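Local coordinates for putative ADP-Ribosyltransferase Scabin (Streptomyces scabiei 87.22, PDB 5TLB), which probably transfers ADP-ribose from NAD+ to an acceptor and here carries the reduced dinucleotide, at residues Thr74-Asp79 / Asn134-Ala139; Gly99-Glu104 / Ser113-Thr118. All coordinates share one frame; numbering follows the deposited sequence.

Interaction 1: Thr74-Asp79 / Asn134-Ala139. With NAI (1,4-dihydronicotinamide adenine dinucleotide), chain B.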
ATOM      1  N   THR A  74      -6.481   1.240   8.466  1.00 17.53           N
ATOM      2  CA  THR A  74      -6.558   1.630   7.061  1.00 16.57           C
ATOM      3  C   THR A  74      -5.224   2.211   6.584  1.00 17.66           C
ATOM      4  O   THR A  74      -4.589   3.014   7.277  1.00 17.60           O
ATOM      5  CB  THR A  74      -7.669   2.663   6.865  1.00 17.08           C
ATOM      6  OG1 THR A  74      -8.904   2.146   7.383  1.00 18.13           O
ATOM      7  CG2 THR A  74      -7.838   3.026   5.380  1.00 18.83           C
ATOM      8  N   LEU A  75      -4.812   1.791   5.392  1.00 17.15           N
ATOM      9  CA  LEU A  75      -3.653   2.343   4.696  1.00 17.73           C
ATOM     10  C   LEU A  75      -4.147   3.030   3.429  1.00 18.13           C
ATOM     11  O   LEU A  75      -5.314   2.900   3.032  1.00 17.27           O
ATOM     12  CB  LEU A  75      -2.627   1.254   4.342  1.00 17.96           C
ATOM     13  CG  LEU A  75      -2.116   0.380   5.481  1.00 19.20           C
ATOM     14  CD1 LEU A  75      -1.261  -0.771   4.949  1.00 19.32           C
ATOM     15  CD2 LEU A  75      -1.351   1.210   6.507  1.00 18.04           C
ATOM     16  N   TYR A  76      -3.244   3.763   2.786  1.00 17.22           N
ATOM     17  CA  TYR A  76      -3.606   4.603   1.653  1.00 17.42           C
ATOM     18  C   TYR A  76      -2.565   4.481   0.557  1.00 17.79           C
ATOM     19  O   TYR A  76      -1.399   4.159   0.802  1.00 17.01           O
ATOM     20  CB  TYR A  76      -3.757   6.069   2.087  1.00 15.87           C
ATOM     21  CG  TYR A  76      -4.617   6.183   3.314  1.00 14.31           C
ATOM     22  CD1 TYR A  76      -4.060   6.054   4.573  1.00 15.95           C
ATOM     23  CD2 TYR A  76      -5.991   6.370   3.220  1.00 16.43           C
ATOM     24  CE1 TYR A  76      -4.837   6.124   5.711  1.00 16.41           C
ATOM     25  CE2 TYR A  76      -6.782   6.437   4.362  1.00 16.34           C
ATOM     26  CZ  TYR A  76      -6.187   6.317   5.602  1.00 18.69           C
ATOM     27  OH  TYR A  76      -6.923   6.373   6.760  1.00 21.76           O
ATOM     28  N   ARG A  77      -3.006   4.752  -0.667  1.00 17.68           N
ATOM     29  CA  ARG A  77      -2.089   4.766  -1.796  1.00 19.37           C
ATOM     30  C   ARG A  77      -2.550   5.793  -2.817  1.00 19.85           C
ATOM     31  O   ARG A  77      -3.709   5.774  -3.250  1.00 21.79           O
ATOM     32  CB  ARG A  77      -1.996   3.389  -2.443  1.00 18.26           C
ATOM     33  CG  ARG A  77      -1.155   3.410  -3.719  1.00 19.33           C
ATOM     34  CD  ARG A  77      -0.944   2.049  -4.330  1.00 21.25           C
ATOM     35  NE  ARG A  77      -0.422   2.222  -5.679  1.00 20.73           N
ATOM     36  CZ  ARG A  77       0.846   2.490  -5.971  1.00 22.55           C
ATOM     37  NH1 ARG A  77       1.204   2.660  -7.240  1.00 23.50           N
ATOM     38  NH2 ARG A  77       1.757   2.586  -5.011  1.00 20.97           N
ATOM     39  N   SER A  78      -1.634   6.684  -3.197  1.00 20.45           N
ATOM     40  CA  SER A  78      -1.860   7.585  -4.314  1.00 21.10           C
ATOM     41  C   SER A  78      -1.574   6.848  -5.609  1.00 21.24           C
ATOM     42  O   SER A  78      -0.503   6.256  -5.772  1.00 20.87           O
ATOM     43  CB  SER A  78      -0.952   8.807  -4.195  1.00 23.36           C
ATOM     44  OG  SER A  78      -1.406   9.677  -3.190  1.00 25.65           O
ATOM     45  N   ASP A  79      -2.522   6.896  -6.533  1.00 21.87           N
ATOM     46  CA  ASP A  79      -2.374   6.202  -7.798  1.00 24.46           C
ATOM     47  C   ASP A  79      -3.176   6.983  -8.826  1.00 25.71           C
ATOM     48  O   ASP A  79      -4.297   7.417  -8.547  1.00 26.14           O
ATOM     49  CB  ASP A  79      -2.840   4.742  -7.676  1.00 25.00           C
ATOM     50  CG  ASP A  79      -2.244   3.842  -8.738  1.00 26.39           C
ATOM     51  OD1 ASP A  79      -2.501   4.087  -9.933  1.00 27.11           O
ATOM     52  OD2 ASP A  79      -1.527   2.884  -8.379  1.00 25.57           O
ATOM     53  N   ASN A 134      -6.831   8.904  -4.133  1.00 20.71           N
ATOM     54  CA  ASN A 134      -6.361   8.432  -2.829  1.00 18.32           C
ATOM     55  C   ASN A 134      -7.135   7.146  -2.561  1.00 19.00           C
ATOM     56  O   ASN A 134      -8.330   7.191  -2.274  1.00 18.43           O
ATOM     57  CB  ASN A 134      -6.609   9.484  -1.754  1.00 19.23           C
ATOM     58  CG  ASN A 134      -5.857   9.209  -0.474  1.00 19.27           C
ATOM     59  OD1 ASN A 134      -4.745   8.675  -0.479  1.00 18.59           O
ATOM     60  ND2 ASN A 134      -6.458   9.594   0.643  1.00 18.60           N
ATOM     61  N   TYR A 135      -6.463   6.010  -2.703  1.00 18.80           N
ATOM     62  CA  TYR A 135      -7.072   4.710  -2.452  1.00 19.43           C
ATOM     63  C   TYR A 135      -6.971   4.355  -0.982  1.00 19.73           C
ATOM     64  O   TYR A 135      -5.997   4.698  -0.308  1.00 19.84           O
ATOM     65  CB  TYR A 135      -6.413   3.623  -3.299  1.00 21.30           C
ATOM     66  CG  TYR A 135      -6.868   3.681  -4.739  1.00 21.86           C
ATOM     67  CD1 TYR A 135      -7.968   2.953  -5.158  1.00 21.61           C
ATOM     68  CD2 TYR A 135      -6.221   4.491  -5.669  1.00 22.48           C
ATOM     69  CE1 TYR A 135      -8.409   3.002  -6.462  1.00 22.77           C
ATOM     70  CE2 TYR A 135      -6.663   4.548  -6.996  1.00 22.47           C
ATOM     71  CZ  TYR A 135      -7.758   3.800  -7.378  1.00 22.82           C
ATOM     72  OH  TYR A 135      -8.214   3.845  -8.677  1.00 24.39           O
ATOM     73  N   TYR A 136      -8.007   3.660  -0.500  1.00 20.22           N
ATOM     74  CA  TYR A 136      -8.143   3.219   0.881  1.00 19.90           C
ATOM     75  C   TYR A 136      -8.010   1.700   0.899  1.00 19.06           C
ATOM     76  O   TYR A 136      -8.700   1.011   0.136  1.00 20.19           O
ATOM     77  CB  TYR A 136      -9.511   3.619   1.473  1.00 19.84           C
ATOM     78  CG  TYR A 136      -9.722   5.104   1.691  1.00 18.54           C
ATOM     79  CD1 TYR A 136      -9.432   6.036   0.690  1.00 18.68           C
ATOM     80  CD2 TYR A 136     -10.209   5.580   2.908  1.00 19.67           C
ATOM     81  CE1 TYR A 136      -9.634   7.375   0.892  1.00 20.87           C
ATOM     82  CE2 TYR A 136     -10.408   6.927   3.116  1.00 18.90           C
ATOM     83  CZ  TYR A 136     -10.114   7.817   2.105  1.00 19.37           C
ATOM     84  OH  TYR A 136     -10.300   9.141   2.327  1.00 19.73           O
ATOM     85  N   ILE A 137      -7.144   1.187   1.777  1.00 20.22           N
ATOM     86  CA  ILE A 137      -6.699  -0.202   1.763  1.00 20.11           C
ATOM     87  C   ILE A 137      -6.853  -0.799   3.160  1.00 19.34           C
ATOM     88  O   ILE A 137      -6.487  -0.170   4.162  1.00 18.66           O
ATOM     89  CB  ILE A 137      -5.236  -0.292   1.287  1.00 21.10           C
ATOM     90  CG1 ILE A 137      -5.151   0.146  -0.186  1.00 21.47           C
ATOM     91  CG2 ILE A 137      -4.665  -1.709   1.473  1.00 22.06           C
ATOM     92  CD1 ILE A 137      -3.759   0.516  -0.645  1.00 21.65           C
ATOM     93  N   ASP A 138      -7.386  -2.023   3.222  1.00 19.41           N
ATOM     94  CA  ASP A 138      -7.534  -2.775   4.473  1.00 19.82           C
ATOM     95  C   ASP A 138      -6.938  -4.146   4.186  1.00 20.73           C
ATOM     96  O   ASP A 138      -7.651  -5.059   3.758  1.00 20.68           O
ATOM     97  CB  ASP A 138      -9.003  -2.863   4.898  1.00 20.18           C
ATOM     98  CG  ASP A 138      -9.217  -3.646   6.184  1.00 21.19           C
ATOM     99  OD1 ASP A 138      -8.239  -3.880   6.939  1.00 22.88           O
ATOM    100  OD2 ASP A 138     -10.400  -4.025   6.442  1.00 22.11           O
ATOM    101  N   ALA A 139      -5.626  -4.278   4.379  1.00 21.01           N
ATOM    102  CA  ALA A 139      -4.906  -5.465   3.962  1.00 21.47           C
ATOM    103  C   ALA A 139      -4.003  -5.924   5.094  1.00 22.60           C
ATOM    104  O   ALA A 139      -3.422  -5.084   5.789  1.00 21.83           O
ATOM    105  CB  ALA A 139      -4.046  -5.188   2.712  1.00 19.83           C
TER
HETATM  106  PA  NAI B 301       4.512   3.239  -8.610  1.00 36.25           P
HETATM  107  O1A NAI B 301       5.435   3.003  -9.773  1.00 35.30           O
HETATM  108  O2A NAI B 301       3.895   2.179  -7.750  1.00 35.82           O
HETATM  109  O5B NAI B 301       3.113   3.930  -9.381  1.00 37.22           O
HETATM  110  C5B NAI B 301       3.497   4.968 -10.215  1.00 37.67           C
HETATM  111  C4B NAI B 301       2.425   5.070 -11.287  1.00 37.94           C
HETATM  112  O4B NAI B 301       2.638   3.988 -12.176  1.00 39.09           O
HETATM  113  C3B NAI B 301       0.997   4.840 -10.660  1.00 39.14           C
HETATM  114  O3B NAI B 301       0.475   6.087 -10.270  1.00 37.24           O
HETATM  115  C2B NAI B 301       0.257   4.258 -11.852  1.00 39.53           C
HETATM  116  O2B NAI B 301      -0.112   5.240 -12.796  1.00 41.40           O
HETATM  117  C1B NAI B 301       1.390   3.395 -12.532  1.00 39.60           C
HETATM  118  N9A NAI B 301       1.436   1.988 -12.070  1.00 39.17           N
HETATM  119  C8A NAI B 301       1.776   1.455 -10.806  1.00 39.54           C
HETATM  120  N7A NAI B 301       1.730   0.099 -10.797  1.00 39.19           N
HETATM  121  C5A NAI B 301       1.370  -0.254 -12.116  1.00 39.81           C
HETATM  122  C6A NAI B 301       1.160  -1.512 -12.748  1.00 40.86           C
HETATM  123  N6A NAI B 301       1.307  -2.681 -12.071  1.00 38.55           N
HETATM  124  N1A NAI B 301       0.803  -1.569 -14.065  1.00 40.46           N
HETATM  125  C2A NAI B 301       0.672  -0.366 -14.700  1.00 41.35           C
HETATM  126  N3A NAI B 301       0.838   0.891 -14.242  1.00 40.99           N
HETATM  127  C4A NAI B 301       1.191   0.905 -12.914  1.00 40.05           C
HETATM  128  O3  NAI B 301       5.311   4.413  -7.853  1.00 39.03           O
HETATM  129  PN  NAI B 301       4.450   5.159  -6.698  1.00 37.32           P
HETATM  130  O1N NAI B 301       3.657   4.310  -5.760  1.00 38.81           O
HETATM  131  O2N NAI B 301       3.984   6.361  -7.486  1.00 36.66           O
HETATM  132  O5D NAI B 301       5.578   5.962  -5.694  1.00 39.63           O
HETATM  133  C5D NAI B 301       6.546   5.062  -5.315  1.00 39.33           C
HETATM  134  C4D NAI B 301       7.589   5.860  -4.579  1.00 38.64           C
HETATM  135  O4D NAI B 301       6.883   6.639  -3.592  1.00 36.56           O
HETATM  136  C3D NAI B 301       8.537   4.882  -3.861  1.00 39.76           C
HETATM  137  O3D NAI B 301       9.799   5.483  -3.779  1.00 41.05           O
HETATM  138  C2D NAI B 301       7.873   4.720  -2.490  1.00 37.64           C
HETATM  139  O2D NAI B 301       8.808   4.670  -1.465  1.00 37.37           O
HETATM  140  C1D NAI B 301       7.053   6.074  -2.316  1.00 36.18           C
HETATM  141  N1N NAI B 301       5.706   5.837  -1.691  1.00 32.75           N
HETATM  142  C2N NAI B 301       4.516   5.871  -2.444  1.00 30.30           C
HETATM  143  C3N NAI B 301       3.295   5.854  -1.787  1.00 28.63           C
HETATM  144  C7N NAI B 301       2.054   6.157  -2.512  1.00 29.38           C
HETATM  145  O7N NAI B 301       1.005   6.542  -1.927  1.00 25.49           O
HETATM  146  N7N NAI B 301       2.035   5.982  -3.895  1.00 30.32           N
HETATM  147  C4N NAI B 301       3.180   5.559  -0.332  1.00 28.97           C
HETATM  148  C5N NAI B 301       4.478   5.703   0.363  1.00 30.94           C
HETATM  149  C6N NAI B 301       5.640   5.614  -0.304  1.00 31.69           C
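Arg-77 and Tyr-135 face each other as an antiparallel hydrogen-bonded pair, with Arg-77 N to Tyr-135 O at 3.0 Å and Tyr-135 N to Arg-77 O at 2.8 Å; Leu-75 and Ile-137 repeat the pattern. The arginine runs outward. Its CB rests on Ile-137 CD1 at 3.8 Å. CG then runs anti to the backbone N (chi1 174°) and the chain stays extended to NE, leaving the partner strand and heading for the dinucleotide. NE and NH1 grip Asp-79 OD2 side-on in a salt bridge, each 3.0 Å from that oxygen, which also pairs with Arg-81; this steadies the guanidinium. NH1 reaches NAI O2A at 2.8 Å and NH2 reaches NAI O1N at 2.7 Å, spanning both phosphates. Next along, the backbone N and O of Ser-78 hold the two ends of the nicotinamide carboxamide. On the other sheet face, the edge of Tyr-76 meets the face of Tyr-136 in a T-shaped stack, planes at 77°. An arginine on this first strand fits the Arg-Ser-Glu signature of the family. Strand 75-79 edges a four-stranded antiparallel sheet; strand 133-137 lies between it and strand 172-179, and Tyr-135 packs against helix 83-89.

Interaction 2: Gly99-Glu104 / Ser113-Thr118. With NAI (1,4-dihydronicotinamide adenine dinucleotide), chain B.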
ATOM      1  N   GLY A  99      12.670  -7.205 -10.528  1.00 44.38           N
ATOM      2  CA  GLY A  99      12.626  -5.871  -9.977  1.00 42.34           C
ATOM      3  C   GLY A  99      13.574  -5.683  -8.811  1.00 40.59           C
ATOM      4  O   GLY A  99      14.270  -6.599  -8.372  1.00 40.14           O
ATOM      5  N   GLN A 100      13.588  -4.448  -8.302  1.00 39.34           N
ATOM      6  CA  GLN A 100      14.451  -4.051  -7.192  1.00 37.31           C
ATOM      7  C   GLN A 100      13.883  -4.586  -5.881  1.00 35.85           C
ATOM      8  O   GLN A 100      12.911  -4.040  -5.355  1.00 35.88           O
ATOM      9  CB  GLN A 100      14.560  -2.529  -7.143  1.00 37.46           C
ATOM     10  CG  GLN A 100      15.420  -1.989  -6.011  1.00 38.13           C
ATOM     11  CD  GLN A 100      16.815  -2.582  -6.017  1.00 38.94           C
ATOM     12  OE1 GLN A 100      17.105  -3.528  -5.282  1.00 38.94           O
ATOM     13  NE2 GLN A 100      17.680  -2.043  -6.866  1.00 40.25           N
ATOM     14  N   TYR A 101      14.504  -5.633  -5.335  1.00 36.28           N
ATOM     15  CA  TYR A 101      14.046  -6.207  -4.074  1.00 36.04           C
ATOM     16  C   TYR A 101      14.607  -5.495  -2.853  1.00 35.93           C
ATOM     17  O   TYR A 101      14.131  -5.748  -1.738  1.00 36.26           O
ATOM     18  CB  TYR A 101      14.408  -7.694  -4.005  1.00 36.29           C
ATOM     19  CG  TYR A 101      13.316  -8.604  -4.513  1.00 37.05           C
ATOM     20  CD1 TYR A 101      13.133  -8.804  -5.876  1.00 37.54           C
ATOM     21  CD2 TYR A 101      12.472  -9.271  -3.630  1.00 36.61           C
ATOM     22  CE1 TYR A 101      12.132  -9.639  -6.350  1.00 38.04           C
ATOM     23  CE2 TYR A 101      11.472 -10.110  -4.093  1.00 38.34           C
ATOM     24  CZ  TYR A 101      11.307 -10.292  -5.452  1.00 37.86           C
ATOM     25  OH  TYR A 101      10.312 -11.114  -5.924  1.00 40.21           O
ATOM     26  N   ASP A 102      15.581  -4.606  -3.029  1.00 36.09           N
ATOM     27  CA  ASP A 102      16.156  -3.891  -1.897  1.00 35.09           C
ATOM     28  C   ASP A 102      15.284  -2.690  -1.553  1.00 32.62           C
ATOM     29  O   ASP A 102      15.102  -1.783  -2.376  1.00 34.12           O
ATOM     30  CB  ASP A 102      17.586  -3.457  -2.193  1.00 36.61           C
ATOM     31  CG  ASP A 102      18.226  -2.766  -1.009  1.00 38.74           C
ATOM     32  OD1 ASP A 102      18.425  -1.533  -1.074  1.00 40.40           O
ATOM     33  OD2 ASP A 102      18.478  -3.453   0.006  1.00 38.46           O
ATOM     34  N   ILE A 103      14.767  -2.686  -0.322  1.00 31.37           N
ATOM     35  CA  ILE A 103      13.780  -1.693   0.097  1.00 32.02           C
ATOM     36  C   ILE A 103      14.334  -0.282  -0.055  1.00 32.61           C
ATOM     37  O   ILE A 103      13.738   0.571  -0.716  1.00 33.61           O
ATOM     38  CB  ILE A 103      13.342  -1.957   1.549  1.00 33.51           C
ATOM     39  CG1 ILE A 103      12.668  -3.335   1.684  1.00 36.31           C
ATOM     40  CG2 ILE A 103      12.447  -0.833   2.054  1.00 33.44           C
ATOM     41  CD1 ILE A 103      11.358  -3.462   0.982  1.00 37.81           C
ATOM     42  N   GLU A 104      15.473  -0.003   0.580  1.00 34.25           N
ATOM     43  CA  GLU A 104      15.982   1.364   0.571  1.00 34.44           C
ATOM     44  C   GLU A 104      16.316   1.831  -0.842  1.00 34.56           C
ATOM     45  O   GLU A 104      16.091   2.998  -1.183  1.00 35.34           O
ATOM     46  CB  GLU A 104      17.209   1.489   1.472  1.00 37.38           C
ATOM     47  CG  GLU A 104      17.621   2.940   1.647  1.00 39.03           C
ATOM     48  CD  GLU A 104      18.559   3.169   2.807  1.00 41.10           C
ATOM     49  OE1 GLU A 104      19.057   2.181   3.391  1.00 42.59           O
ATOM     50  OE2 GLU A 104      18.794   4.356   3.127  1.00 40.97           O
ATOM     51  N   SER A 113       9.801  -2.828  -9.268  1.00 32.75           N
ATOM     52  CA  SER A 113      10.064  -3.569  -8.045  1.00 31.15           C
ATOM     53  C   SER A 113       8.941  -4.566  -7.825  1.00 31.36           C
ATOM     54  O   SER A 113       7.890  -4.491  -8.476  1.00 31.63           O
ATOM     55  CB  SER A 113      10.159  -2.630  -6.842  1.00 30.10           C
ATOM     56  OG  SER A 113       8.856  -2.356  -6.358  1.00 29.02           O
ATOM     57  N   PRO A 114       9.127  -5.514  -6.902  1.00 29.43           N
ATOM     58  CA  PRO A 114       8.036  -6.413  -6.517  1.00 29.90           C
ATOM     59  C   PRO A 114       7.036  -5.800  -5.553  1.00 28.52           C
ATOM     60  O   PRO A 114       6.087  -6.489  -5.152  1.00 29.53           O
ATOM     61  CB  PRO A 114       8.786  -7.570  -5.850  1.00 30.50           C
ATOM     62  CG  PRO A 114       9.943  -6.910  -5.203  1.00 29.14           C
ATOM     63  CD  PRO A 114      10.379  -5.854  -6.199  1.00 29.27           C
ATOM     64  N   TYR A 115       7.229  -4.540  -5.164  1.00 25.32           N
ATOM     65  CA  TYR A 115       6.449  -3.904  -4.110  1.00 25.02           C
ATOM     66  C   TYR A 115       5.394  -2.967  -4.676  1.00 25.46           C
ATOM     67  O   TYR A 115       5.603  -2.294  -5.690  1.00 25.82           O
ATOM     68  CB  TYR A 115       7.356  -3.103  -3.174  1.00 24.00           C
ATOM     69  CG  TYR A 115       8.503  -3.895  -2.606  1.00 25.72           C
ATOM     70  CD1 TYR A 115       8.289  -4.891  -1.668  1.00 27.11           C
ATOM     71  CD2 TYR A 115       9.807  -3.620  -2.983  1.00 26.32           C
ATOM     72  CE1 TYR A 115       9.347  -5.627  -1.144  1.00 26.39           C
ATOM     73  CE2 TYR A 115      10.869  -4.338  -2.465  1.00 26.80           C
ATOM     74  CZ  TYR A 115      10.636  -5.348  -1.551  1.00 27.22           C
ATOM     75  OH  TYR A 115      11.697  -6.058  -1.034  1.00 28.36           O
ATOM     76  N   VAL A 116       4.262  -2.906  -3.980  1.00 22.90           N
ATOM     77  CA  VAL A 116       3.306  -1.816  -4.129  1.00 21.21           C
ATOM     78  C   VAL A 116       3.375  -0.978  -2.864  1.00 21.66           C
ATOM     79  O   VAL A 116       3.208  -1.495  -1.752  1.00 22.72           O
ATOM     80  CB  VAL A 116       1.885  -2.326  -4.388  1.00 22.43           C
ATOM     81  CG1 VAL A 116       0.896  -1.166  -4.347  1.00 21.76           C
ATOM     82  CG2 VAL A 116       1.827  -3.034  -5.733  1.00 23.38           C
ATOM     83  N   SER A 117       3.617   0.316  -3.040  1.00 18.89           N
ATOM     84  CA  SER A 117       3.776   1.237  -1.923  1.00 18.85           C
ATOM     85  C   SER A 117       2.432   1.732  -1.418  1.00 20.14           C
ATOM     86  O   SER A 117       1.533   2.041  -2.206  1.00 20.94           O
ATOM     87  CB  SER A 117       4.633   2.433  -2.340  1.00 22.03           C
ATOM     88  OG  SER A 117       5.987   2.045  -2.482  1.00 27.12           O
ATOM     89  N   THR A 118       2.313   1.805  -0.087  1.00 19.46           N
ATOM     90  CA  THR A 118       1.172   2.385   0.608  1.00 16.56           C
ATOM     91  C   THR A 118       1.734   3.181   1.772  1.00 17.13           C
ATOM     92  O   THR A 118       2.934   3.119   2.071  1.00 18.48           O
ATOM     93  CB  THR A 118       0.199   1.316   1.126  1.00 18.23           C
ATOM     94  OG1 THR A 118       0.819   0.609   2.202  1.00 18.56           O
ATOM     95  CG2 THR A 118      -0.181   0.341   0.013  1.00 18.65           C
TER
HETATM   96  PA  NAI B 301       4.512   3.239  -8.610  1.00 36.25           P
HETATM   97  O1A NAI B 301       5.435   3.003  -9.773  1.00 35.30           O
HETATM   98  O2A NAI B 301       3.895   2.179  -7.750  1.00 35.82           O
HETATM   99  O5B NAI B 301       3.113   3.930  -9.381  1.00 37.22           O
HETATM  100  C5B NAI B 301       3.497   4.968 -10.215  1.00 37.67           C
HETATM  101  C4B NAI B 301       2.425   5.070 -11.287  1.00 37.94           C
HETATM  102  O4B NAI B 301       2.638   3.988 -12.176  1.00 39.09           O
HETATM  103  C3B NAI B 301       0.997   4.840 -10.660  1.00 39.14           C
HETATM  104  O3B NAI B 301       0.475   6.087 -10.270  1.00 37.24           O
HETATM  105  C2B NAI B 301       0.257   4.258 -11.852  1.00 39.53           C
HETATM  106  O2B NAI B 301      -0.112   5.240 -12.796  1.00 41.40           O
HETATM  107  C1B NAI B 301       1.390   3.395 -12.532  1.00 39.60           C
HETATM  108  N9A NAI B 301       1.436   1.988 -12.070  1.00 39.17           N
HETATM  109  C8A NAI B 301       1.776   1.455 -10.806  1.00 39.54           C
HETATM  110  N7A NAI B 301       1.730   0.099 -10.797  1.00 39.19           N
HETATM  111  C5A NAI B 301       1.370  -0.254 -12.116  1.00 39.81           C
HETATM  112  C6A NAI B 301       1.160  -1.512 -12.748  1.00 40.86           C
HETATM  113  N6A NAI B 301       1.307  -2.681 -12.071  1.00 38.55           N
HETATM  114  N1A NAI B 301       0.803  -1.569 -14.065  1.00 40.46           N
HETATM  115  C2A NAI B 301       0.672  -0.366 -14.700  1.00 41.35           C
HETATM  116  N3A NAI B 301       0.838   0.891 -14.242  1.00 40.99           N
HETATM  117  C4A NAI B 301       1.191   0.905 -12.914  1.00 40.05           C
HETATM  118  O3  NAI B 301       5.311   4.413  -7.853  1.00 39.03           O
HETATM  119  PN  NAI B 301       4.450   5.159  -6.698  1.00 37.32           P
HETATM  120  O1N NAI B 301       3.657   4.310  -5.760  1.00 38.81           O
HETATM  121  O2N NAI B 301       3.984   6.361  -7.486  1.00 36.66           O
HETATM  122  O5D NAI B 301       5.578   5.962  -5.694  1.00 39.63           O
HETATM  123  C5D NAI B 301       6.546   5.062  -5.315  1.00 39.33           C
HETATM  124  C4D NAI B 301       7.589   5.860  -4.579  1.00 38.64           C
HETATM  125  O4D NAI B 301       6.883   6.639  -3.592  1.00 36.56           O
HETATM  126  C3D NAI B 301       8.537   4.882  -3.861  1.00 39.76           C
HETATM  127  O3D NAI B 301       9.799   5.483  -3.779  1.00 41.05           O
HETATM  128  C2D NAI B 301       7.873   4.720  -2.490  1.00 37.64           C
HETATM  129  O2D NAI B 301       8.808   4.670  -1.465  1.00 37.37           O
HETATM  130  C1D NAI B 301       7.053   6.074  -2.316  1.00 36.18           C
HETATM  131  N1N NAI B 301       5.706   5.837  -1.691  1.00 32.75           N
HETATM  132  C2N NAI B 301       4.516   5.871  -2.444  1.00 30.30           C
HETATM  133  C3N NAI B 301       3.295   5.854  -1.787  1.00 28.63           C
HETATM  134  C7N NAI B 301       2.054   6.157  -2.512  1.00 29.38           C
HETATM  135  O7N NAI B 301       1.005   6.542  -1.927  1.00 25.49           O
HETATM  136  N7N NAI B 301       2.035   5.982  -3.895  1.00 30.32           N
HETATM  137  C4N NAI B 301       3.180   5.559  -0.332  1.00 28.97           C
HETATM  138  C5N NAI B 301       4.478   5.703   0.363  1.00 30.94           C
HETATM  139  C6N NAI B 301       5.640   5.614  -0.304  1.00 31.69           C
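Tyr-115 places CG beside its backbone N, anti to the carbonyl carbon (chi1 -53°), and this swings the phenol ring across to 99-104. Ile-103 makes the same choice at its first torsion and folds again at the second, which brings CD1 over one face of that ring, a tight 3.2 Å from Tyr-115 CZ. The opposite face is taken by Pro-114 CG, leaving the ring sandwiched. The same proline carbon serves a second ring: it sits 3.5 Å from the centroid of Tyr-101 and only 4° off the normal, a CH-pi contact of textbook form, and is wedged between the two tyrosines. At the ring edge Tyr-115 OH donates to Tyr-101 O at 2.6 Å, tilted 31° from the carbonyl plane, pinning the loop to the start of the strand. Ser-113 OG accepts from Tyr-115 N at 3.0 Å in an ST turn that shapes the strand's entry. At the other end of the contact, Gly-99 CA lies 3.9 Å from Ser-113 CA. Gln-100 OE1 takes the N-H of Asp-102, the N-cap residue of helix 103-108. Tyr-101 OH is bonded to Val-96 O, and its ring has a cation-pi partner in Arg-61. Farther along, Ser-117 OG is bonded to Glu-160 and lies 3.3 Å from NAI C2D, consistent with the serine and glutamate of the family's Arg-Ser-Glu signature. Strand 115-119 is an outer strand of the three-stranded sheet, paired with strand 160-164, against which Tyr-115 also packs, while the loop 99-102 leads into helix 103-108.

Overall arrangement
Both contacts are buried, and their centres lie about 17 Å apart. Interaction 1 pairs two strands of the four-stranded sheet through regular backbone bonds; interaction 2 fastens a loop and helix start to an outer strand of the three-stranded sheet, relying on rings, a proline and one phenol bond. Along the chain, interaction 2 is nested inside the loop that interaction 1 closes. The two sheets meet where Arg-77 NH2 probably bonds Ser-117 O and Ile-137 CD1 packs on Thr-118 CG2. Both border the dinucleotide: 74-79 grips phosphates and carboxamide with polar groups, whereas 113-118 approaches the nicotinamide and its ribose through close contacts.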